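Local coordinates for actin-related protein 8 (Homo sapiens, PDB 4FO0) that binds ATP, hydrolyses it only weakly, cannot polymerise and serves as a proposed core component of the INO80 chromatin-remodelling complex, at residues A[142-147]-A[338-343]; A[148-153]-A[164-169]. All coordinates share one frame; numbering follows the deposited sequence.

Overall arrangement
Both contacts lie in the actin fold, away from the annotated sites, and both are only partly buried. Contact 1 joins parts of the chain almost two hundred residues apart, whereas contact 2, nested within the long loop closed by contact 1, spans only ten intervening residues. Their first segments run consecutively along the chain and touch where Val143 CG1 packs on Tyr149 CB at 4.1 Å. The chemistry differs with position. Between loop and loop, contact 1 is an apolar touch beside a solvent-facing polar edge; between strand 149-152 and the turn before helix 170-187, contact 2 centres on a buried histidine that donates weakly to a backbone carbonyl.

Contact 1 of 2, residues A[142-147]-A[338-343]; sequences YVNPLD and HPDSPA
Tyr142 and Pro339 make the closely packed part of this contact. CD2 of the phenol ring lies 4.2 Å from Pro339 CG, which arrives at the ring edge, near its plane, and the two side chains cross at about a right angle. With chi1 at -85°, Tyr142 carries its ring over to the proline, although its CB does not start out in that direction. Met307 of helix 306-319 touches both residues and helps to bury the proline. Behind this touch, segment 338-343 opens with a type II turn from His338 to Ser341; the hydroxyl of Ser341 donates to His338 O at 2.9 Å from above the carbonyl plane, and Ser121 OG bonds to the same oxygen. Read against the actin fold, segment 142-147 probably belongs to subdomain 2 and segment 338-343 to subdomain 4, so the touch would bridge the two lobes that flank the nucleotide cleft. The other half is looser. Asn144 ND2 stands 4.4 Å from Asp340 OD2, too far for a hydrogen bond, and that carboxylate oxygen instead accepts from Trp125 NE1. Asn144 has CG anti to the backbone N (chi1 -175°), and its OD1 takes the N-H of Leu146 at 2.8 Å in an Asx turn, with the donor tilted from the carbonyl plane; this fixes the amide, while its ND2 holds a glycerol probably left from crystallisation. Asp340 itself is exposed.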
loop_
_atom_site.group_PDB
_atom_site.type_symbol
_atom_site.label_atom_id
_atom_site.label_comp_id
_atom_site.label_asym_id
_atom_site.label_seq_id
_atom_site.Cartn_x
_atom_site.Cartn_y
_atom_site.Cartn_z
ATOM N N TYR A 142 15.281 -7.282 9.619
ATOM C CA TYR A 142 16.136 -8.449 9.842
ATOM C C TYR A 142 16.805 -8.527 11.211
ATOM O O TYR A 142 17.709 -9.326 11.436
ATOM C CB TYR A 142 17.173 -8.547 8.741
ATOM C CG TYR A 142 16.618 -9.251 7.552
ATOM C CD1 TYR A 142 15.855 -8.569 6.617
ATOM C CD2 TYR A 142 16.818 -10.611 7.380
ATOM C CE1 TYR A 142 15.327 -9.217 5.525
ATOM C CE2 TYR A 142 16.302 -11.268 6.294
ATOM C CZ TYR A 142 15.552 -10.569 5.371
ATOM O OH TYR A 142 15.032 -11.230 4.285
ATOM N N VAL A 143 16.360 -7.686 12.123
ATOM C CA VAL A 143 16.797 -7.789 13.491
ATOM C C VAL A 143 16.190 -9.043 14.123
ATOM O O VAL A 143 14.975 -9.238 14.094
ATOM C CB VAL A 143 16.395 -6.526 14.267
ATOM C CG1 VAL A 143 16.608 -6.715 15.758
ATOM C CG2 VAL A 143 17.185 -5.325 13.732
ATOM N N ASN A 144 17.052 -9.907 14.648
ATOM C CA ASN A 144 16.628 -11.062 15.419
ATOM C C ASN A 144 15.574 -10.623 16.435
ATOM O O ASN A 144 15.786 -9.680 17.181
ATOM C CB ASN A 144 17.838 -11.674 16.116
ATOM C CG ASN A 144 17.515 -12.970 16.852
ATOM O OD1 ASN A 144 16.408 -13.175 17.348
ATOM N ND2 ASN A 144 18.507 -13.841 16.945
ATOM N N PRO A 145 14.413 -11.289 16.435
ATOM C CA PRO A 145 13.284 -10.950 17.312
ATOM C C PRO A 145 13.673 -11.043 18.782
ATOM O O PRO A 145 13.002 -10.454 19.634
ATOM C CB PRO A 145 12.259 -12.038 17.002
ATOM C CG PRO A 145 12.677 -12.629 15.726
ATOM C CD PRO A 145 14.129 -12.440 15.563
ATOM N N LEU A 146 14.739 -11.785 19.071
ATOM C CA LEU A 146 15.261 -11.890 20.432
ATOM C C LEU A 146 16.170 -10.733 20.855
ATOM O O LEU A 146 16.444 -10.563 22.040
ATOM C CB LEU A 146 16.032 -13.186 20.595
ATOM C CG LEU A 146 15.174 -14.432 20.448
ATOM C CD1 LEU A 146 16.074 -15.645 20.472
ATOM C CD2 LEU A 146 14.134 -14.484 21.563
ATOM N N ASP A 147 16.659 -9.954 19.895
ATOM C CA ASP A 147 17.454 -8.774 20.227
ATOM C C ASP A 147 16.633 -7.711 20.918
ATOM O O ASP A 147 15.408 -7.684 20.824
ATOM C CB ASP A 147 18.094 -8.160 18.993
ATOM C CG ASP A 147 19.403 -8.804 18.646
ATOM O OD1 ASP A 147 20.203 -8.137 17.952
ATOM O OD2 ASP A 147 19.626 -9.967 19.068
ATOM N N HIS A 338 14.984 -18.434 5.760
ATOM C CA HIS A 338 15.063 -17.580 6.928
ATOM C C HIS A 338 16.399 -17.679 7.618
ATOM O O HIS A 338 17.079 -18.697 7.538
ATOM C CB HIS A 338 13.950 -17.924 7.899
ATOM C CG HIS A 338 12.599 -17.537 7.396
ATOM N ND1 HIS A 338 11.432 -17.868 8.052
ATOM C CD2 HIS A 338 12.233 -16.839 6.294
ATOM C CE1 HIS A 338 10.404 -17.393 7.371
ATOM N NE2 HIS A 338 10.861 -16.770 6.298
ATOM N N PRO A 339 16.786 -16.611 8.310
ATOM C CA PRO A 339 17.999 -16.740 9.121
ATOM C C PRO A 339 17.805 -17.849 10.168
ATOM O O PRO A 339 16.668 -18.116 10.562
ATOM C CB PRO A 339 18.125 -15.360 9.788
ATOM C CG PRO A 339 17.227 -14.444 8.983
ATOM C CD PRO A 339 16.110 -15.318 8.499
ATOM N N ASP A 340 18.885 -18.506 10.590
ATOM C CA ASP A 340 18.798 -19.516 11.652
ATOM C C ASP A 340 18.079 -20.790 11.191
ATOM O O ASP A 340 17.650 -21.615 11.999
ATOM C CB ASP A 340 18.104 -18.940 12.895
ATOM C CG ASP A 340 19.071 -18.223 13.849
ATOM O OD1 ASP A 340 20.272 -18.066 13.508
ATOM O OD2 ASP A 340 18.616 -17.810 14.947
ATOM N N SER A 341 17.937 -20.935 9.883
ATOM C CA SER A 341 17.384 -22.151 9.313
ATOM C C SER A 341 18.048 -22.479 7.974
ATOM O O SER A 341 18.827 -21.680 7.433
ATOM C CB SER A 341 15.863 -22.054 9.168
ATOM O OG SER A 341 15.492 -20.825 8.579
ATOM N N PRO A 342 17.778 -23.684 7.465
ATOM C CA PRO A 342 18.310 -24.132 6.171
ATOM C C PRO A 342 17.545 -23.513 5.019
ATOM O O PRO A 342 16.479 -22.959 5.259
ATOM C CB PRO A 342 18.094 -25.640 6.205
ATOM C CG PRO A 342 17.071 -25.872 7.295
ATOM C CD PRO A 342 17.171 -24.772 8.254
ATOM N N ALA A 343 18.080 -23.573 3.804
ATOM C CA ALA A 343 17.286 -23.208 2.624
ATOM C C ALA A 343 16.336 -24.358 2.349
ATOM O O ALA A 343 16.779 -25.444 1.958
ATOM C CB ALA A 343 18.170 -22.945 1.401
#

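Contact 2 of 2, residues A[148-153]-A[164-169]; sequences CYNIHW and PGPGGS
His152 reaches across to Pro166, and the polar link between the segments is its NE2-H on the carbonyl O of that proline. At 3.0 Å the bond is short enough, but the 131° angle at the hydrogen makes it weak. The imidazole gets there because its CG sits beside the backbone N, anti to the carbonyl carbon (chi1 -60°). Asn150 OD1 is taken by the backbone N of Tyr56. In packing, His152 NE2 also rests 3.8 Å from Gly167 CA, where a side chain would run into the ring, and Pro166 CB lies 4.4 Å from Asn150 ND2. Gly165 to Gly168 form a type II turn, closed by Gly168 N on Gly165 O, and Ser169 next to it is the N-cap of helix 170-187, its hydroxyl bonding to Ala172 N. In the actin fold this probably places the contact where subdomain 2 returns to subdomain 1, with strand 149-152 beside the loop that leads into that helix. Among aromatic partners, the ring of Tyr56 meets His152 with the planes about 20° apart. An alanine in place of His152 would probably leave Pro166 O without this donor and take the neighbouring ring away from both Gly167 CA and Tyr56.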
loop_
_atom_site.group_PDB
_atom_site.type_symbol
_atom_site.label_atom_id
_atom_site.label_comp_id
_atom_site.label_asym_id
_atom_site.label_seq_id
_atom_site.Cartn_x
_atom_site.Cartn_y
_atom_site.Cartn_z
ATOM N N CYS A 148 17.335 -6.814 21.596
ATOM C CA CYS A 148 16.695 -5.817 22.433
ATOM C C CYS A 148 16.372 -4.609 21.576
ATOM O O CYS A 148 16.976 -3.541 21.712
ATOM C CB CYS A 148 17.606 -5.440 23.609
ATOM S SG CYS A 148 19.346 -5.113 23.126
ATOM N N TYR A 149 15.425 -4.791 20.668
ATOM C CA TYR A 149 14.979 -3.694 19.825
ATOM C C TYR A 149 13.475 -3.706 19.729
ATOM O O TYR A 149 12.861 -4.772 19.578
ATOM C CB TYR A 149 15.612 -3.785 18.437
ATOM C CG TYR A 149 17.076 -3.407 18.408
ATOM C CD1 TYR A 149 18.053 -4.283 18.876
ATOM C CD2 TYR A 149 17.487 -2.174 17.906
ATOM C CE1 TYR A 149 19.391 -3.943 18.843
ATOM C CE2 TYR A 149 18.831 -1.828 17.867
ATOM C CZ TYR A 149 19.778 -2.715 18.344
ATOM O OH TYR A 149 21.114 -2.376 18.316
ATOM N N ASN A 150 12.870 -2.526 19.854
ATOM C CA ASN A 150 11.447 -2.380 19.534
ATOM C C ASN A 150 11.301 -2.053 18.058
ATOM O O ASN A 150 12.125 -1.325 17.488
ATOM C CB ASN A 150 10.785 -1.302 20.374
ATOM C CG ASN A 150 10.784 -1.632 21.852
ATOM O OD1 ASN A 150 10.733 -2.796 22.246
ATOM N ND2 ASN A 150 10.834 -0.601 22.679
ATOM N N ILE A 151 10.269 -2.614 17.438
ATOM C CA ILE A 151 10.015 -2.389 16.022
ATOM C C ILE A 151 8.852 -1.431 15.839
ATOM O O ILE A 151 7.768 -1.644 16.395
ATOM C CB ILE A 151 9.706 -3.703 15.306
ATOM C CG1 ILE A 151 10.841 -4.699 15.536
ATOM C CG2 ILE A 151 9.462 -3.463 13.817
ATOM C CD1 ILE A 151 12.161 -4.254 14.980
ATOM N N HIS A 152 9.085 -0.378 15.057
ATOM C CA HIS A 152 8.072 0.652 14.822
ATOM C C HIS A 152 7.815 0.909 13.343
ATOM O O HIS A 152 8.741 1.167 12.560
ATOM C CB HIS A 152 8.442 1.968 15.529
ATOM C CG HIS A 152 8.561 1.838 17.017
ATOM N ND1 HIS A 152 9.776 1.821 17.671
ATOM C CD2 HIS A 152 7.616 1.696 17.976
ATOM C CE1 HIS A 152 9.575 1.675 18.968
ATOM N NE2 HIS A 152 8.274 1.597 19.180
ATOM N N TRP A 153 6.543 0.817 12.975
ATOM C CA TRP A 153 6.068 1.264 11.682
ATOM C C TRP A 153 5.331 2.575 11.909
ATOM O O TRP A 153 4.217 2.571 12.415
ATOM C CB TRP A 153 5.090 0.254 11.106
ATOM C CG TRP A 153 5.666 -1.090 10.819
ATOM C CD1 TRP A 153 5.718 -2.157 11.668
ATOM C CD2 TRP A 153 6.245 -1.534 9.580
ATOM N NE1 TRP A 153 6.301 -3.238 11.037
ATOM C CE2 TRP A 153 6.636 -2.883 9.758
ATOM C CE3 TRP A 153 6.477 -0.923 8.341
ATOM C CZ2 TRP A 153 7.240 -3.629 8.743
ATOM C CZ3 TRP A 153 7.081 -1.669 7.327
ATOM C CH2 TRP A 153 7.454 -3.005 7.537
ATOM N N PRO A 164 -0.932 3.627 22.276
ATOM C CA PRO A 164 -0.401 3.682 23.641
ATOM C C PRO A 164 0.967 3.047 23.680
ATOM O O PRO A 164 1.202 2.095 22.936
ATOM C CB PRO A 164 -1.377 2.816 24.428
ATOM C CG PRO A 164 -2.605 2.774 23.595
ATOM C CD PRO A 164 -2.118 2.769 22.189
ATOM N N GLY A 165 1.858 3.562 24.519
ATOM C CA GLY A 165 3.158 2.942 24.680
ATOM C C GLY A 165 4.286 3.580 23.901
ATOM O O GLY A 165 4.110 4.633 23.286
ATOM N N PRO A 166 5.455 2.921 23.910
ATOM C CA PRO A 166 6.711 3.419 23.348
ATOM C C PRO A 166 6.604 3.640 21.847
ATOM O O PRO A 166 6.215 2.727 21.125
ATOM C CB PRO A 166 7.688 2.272 23.624
ATOM C CG PRO A 166 6.837 1.064 23.649
ATOM C CD PRO A 166 5.560 1.505 24.300
ATOM N N GLY A 167 6.943 4.839 21.388
ATOM C CA GLY A 167 6.996 5.094 19.968
ATOM C C GLY A 167 5.648 5.486 19.414
ATOM O O GLY A 167 5.525 5.778 18.224
ATOM N N GLY A 168 4.643 5.515 20.283
ATOM C CA GLY A 168 3.272 5.742 19.856
ATOM C C GLY A 168 2.744 7.161 19.969
ATOM O O GLY A 168 1.659 7.460 19.472
ATOM N N SER A 169 3.490 8.037 20.629
ATOM C CA SER A 169 3.095 9.437 20.683
ATOM C C SER A 169 3.309 10.104 19.334
ATOM O O SER A 169 4.081 9.624 18.509
ATOM C CB SER A 169 3.956 10.170 21.692
ATOM O OG SER A 169 5.281 10.212 21.219
#